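Local atomic coordinates of DyP (Bjerkandera adusta, PDB entry 3VXJ), a protein that probably uses a heme b cofactor and hydrogen peroxide to oxidise dyes and other substrates. Residues 241-246 and 406-411. Sequence-based numbering, arbitrary orientation.
Sequences ANSAGN and DPLNQN. With NAG (2-acetamido-2-deoxy-beta-D-glucopyranose), chain C.
Asn242 and Leu408 mark the nearest approach of the two backbones, with their CA atoms 6.3 Å apart. Residues 241-246 form a tight two-residue beta hairpin, in which Asn242 and Gly245 exchange both backbone hydrogen bonds around a type I turn; Gly245 adopts angles suited to glycine. Residues 406-411 contain no regular strand, but Asp406 to Asn409 make a second type I turn, closed by Asn409 N and Asp406 O. Each turn begins with an Asx turn: Asn242 OD1 accepts from Ala244 N, and Asp406 OD1 from Leu408 N at 2.9 Å, the donor lying above the carboxylate plane.

Leu408 carries most of the direct packing. Its CG lies anti to the carbonyl carbon (chi1 -53°). The two methyls lie against the first strand and the start of the turn. CD1 reaches Ala241 CB at 3.8 Å and lies 3.5 Å from Ala241 O, while CD2 rests 4.0 Å from Ser243 N. Alongside, Pro407 CG touches Asn242 CB. The polar link is indirect: a water is hydrogen-bonded to Ala241 O (2.7 Å) and to Asp406 OD1 (2.9 Å), so one carboxylate oxygen serves both its own turn and the hairpin. An alanine in place of Asp406 would probably leave Leu408 N without its side-chain acceptor and cut the water's link between the segments.

Asn246 ND2, on the second arm, is covalently bonded to NAG C1 (1.4 Å), an N-linked sugar. The contact joins a hairpin to a loop at the periphery, away from the heme. Phe255 of helix 249-261 touches both Asn242 and Pro407, Asn242 ND2 is hydrogen-bonded to Thr275 O, and the 406-411 loop runs between strands 401-403 and 413-415.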
loop_
_atom_site.group_PDB
_atom_site.type_symbol
_atom_site.label_atom_id
_atom_site.label_comp_id
_atom_site.label_asym_id
_atom_site.label_seq_id
_atom_site.Cartn_x
_atom_site.Cartn_y
_atom_site.Cartn_z
ATOM N N ALA A 241 -13.660 28.582 -5.412
ATOM C CA ALA A 241 -14.262 28.450 -6.742
ATOM C C ALA A 241 -13.392 27.565 -7.612
ATOM O O ALA A 241 -12.189 27.442 -7.384
ATOM C CB ALA A 241 -14.413 29.814 -7.403
ATOM N N ASN A 242 -14.000 26.955 -8.618
ATOM C CA ASN A 242 -13.211 26.352 -9.668
ATOM C C ASN A 242 -13.752 26.817 -11.007
ATOM O O ASN A 242 -14.579 27.729 -11.043
ATOM C CB ASN A 242 -13.087 24.825 -9.508
ATOM C CG ASN A 242 -14.404 24.090 -9.630
ATOM O OD1 ASN A 242 -15.334 24.522 -10.322
ATOM N ND2 ASN A 242 -14.471 22.928 -8.984
ATOM N N SER A 243 -13.292 26.210 -12.099
ATOM C CA SER A 243 -13.663 26.667 -13.438
ATOM C C SER A 243 -15.168 26.726 -13.649
ATOM O O SER A 243 -15.660 27.594 -14.365
ATOM C CB SER A 243 -13.040 25.768 -14.510
ATOM O OG SER A 243 -11.621 25.785 -14.461
ATOM N N ALA A 244 -15.887 25.795 -13.027
ATOM C CA ALA A 244 -17.321 25.655 -13.228
ATOM C C ALA A 244 -18.142 26.704 -12.480
ATOM O O ALA A 244 -19.291 26.960 -12.830
ATOM C CB ALA A 244 -17.763 24.258 -12.841
ATOM N N GLY A 245 -17.555 27.309 -11.451
ATOM C CA GLY A 245 -18.236 28.333 -10.671
ATOM C C GLY A 245 -17.822 28.345 -9.216
ATOM O O GLY A 245 -16.887 27.642 -8.798
ATOM N N ASN A 246 -18.519 29.179 -8.452
ATOM C CA ASN A 246 -18.316 29.277 -7.021
ATOM C C ASN A 246 -18.727 28.015 -6.299
ATOM O O ASN A 246 -19.666 27.327 -6.692
ATOM C CB ASN A 246 -19.127 30.438 -6.478
ATOM C CG ASN A 246 -18.500 31.775 -6.759
ATOM O OD1 ASN A 246 -17.340 31.881 -7.169
ATOM N ND2 ASN A 246 -19.276 32.826 -6.531
ATOM N N ASP A 406 -5.226 25.020 -5.495
ATOM C CA ASP A 406 -6.312 25.852 -5.995
ATOM C C ASP A 406 -6.114 26.069 -7.493
ATOM O O ASP A 406 -5.194 26.783 -7.906
ATOM C CB ASP A 406 -6.360 27.190 -5.245
ATOM C CG ASP A 406 -7.560 28.038 -5.620
ATOM O OD1 ASP A 406 -8.121 27.833 -6.711
ATOM O OD2 ASP A 406 -7.936 28.926 -4.830
ATOM N N PRO A 407 -6.992 25.471 -8.316
ATOM C CA PRO A 407 -6.799 25.567 -9.765
ATOM C C PRO A 407 -6.879 26.990 -10.313
ATOM O O PRO A 407 -6.374 27.244 -11.401
ATOM C CB PRO A 407 -7.945 24.718 -10.322
ATOM C CG PRO A 407 -9.028 24.811 -9.272
ATOM C CD PRO A 407 -8.262 24.803 -7.969
ATOM N N LEU A 408 -7.503 27.902 -9.565
ATOM C CA LEU A 408 -7.652 29.292 -10.012
ATOM C C LEU A 408 -6.587 30.201 -9.407
ATOM O O LEU A 408 -6.524 31.383 -9.731
ATOM C CB LEU A 408 -9.066 29.833 -9.721
ATOM C CG LEU A 408 -10.257 29.009 -10.239
ATOM C CD1 LEU A 408 -11.575 29.744 -10.000
ATOM C CD2 LEU A 408 -10.107 28.643 -11.720
ATOM N N ASN A 409 -5.761 29.640 -8.525
ATOM C CA ASN A 409 -4.641 30.368 -7.919
ATOM C C ASN A 409 -3.475 29.409 -7.721
ATOM O O ASN A 409 -3.123 29.060 -6.593
ATOM C CB ASN A 409 -5.040 30.984 -6.566
ATOM C CG ASN A 409 -6.214 31.939 -6.665
ATOM O OD1 ASN A 409 -7.341 31.594 -6.299
ATOM N ND2 ASN A 409 -5.958 33.143 -7.153
ATOM N N GLN A 410 -2.888 28.967 -8.829
ATOM C CA GLN A 410 -1.959 27.832 -8.793
ATOM C C GLN A 410 -0.640 28.124 -8.098
ATOM O O GLN A 410 0.014 27.217 -7.587
ATOM C CB GLN A 410 -1.733 27.279 -10.200
ATOM C CG GLN A 410 -3.027 26.709 -10.781
ATOM C CD GLN A 410 -2.893 26.195 -12.207
ATOM O OE1 GLN A 410 -1.805 25.821 -12.665
ATOM N NE2 GLN A 410 -4.017 26.151 -12.911
ATOM N N ASN A 411 -0.264 29.400 -8.055
ATOM C CA ASN A 411 0.940 29.793 -7.329
ATOM C C ASN A 411 0.770 29.845 -5.816
ATOM O O ASN A 411 1.753 29.986 -5.092
ATOM C CB ASN A 411 1.498 31.116 -7.851
ATOM C CG ASN A 411 2.441 30.926 -9.019
ATOM O OD1 ASN A 411 3.211 29.958 -9.072
ATOM N ND2 ASN A 411 2.398 31.855 -9.959
HETATM C C1 NAG C . -18.806 34.170 -6.711
HETATM C C2 NAG C . -20.064 35.042 -6.732
HETATM C C3 NAG C . -19.676 36.524 -6.670
HETATM C C4 NAG C . -18.761 36.785 -5.470
HETATM C C5 NAG C . -17.576 35.815 -5.460
HETATM C C6 NAG C . -16.762 35.943 -4.178
HETATM C C7 NAG C . -20.734 34.891 -9.155
HETATM C C8 NAG C . -21.854 34.451 -10.053
HETATM N N2 NAG C . -20.955 34.716 -7.847
HETATM O O3 NAG C . -20.830 37.334 -6.590
HETATM O O4 NAG C . -18.282 38.113 -5.519
HETATM O O5 NAG C . -18.032 34.479 -5.560
HETATM O O6 NAG C . -15.638 35.092 -4.245
HETATM O O7 NAG C . -19.710 35.375 -9.646
HETATM O O HOH W 1 -10.589 29.344 -6.256
#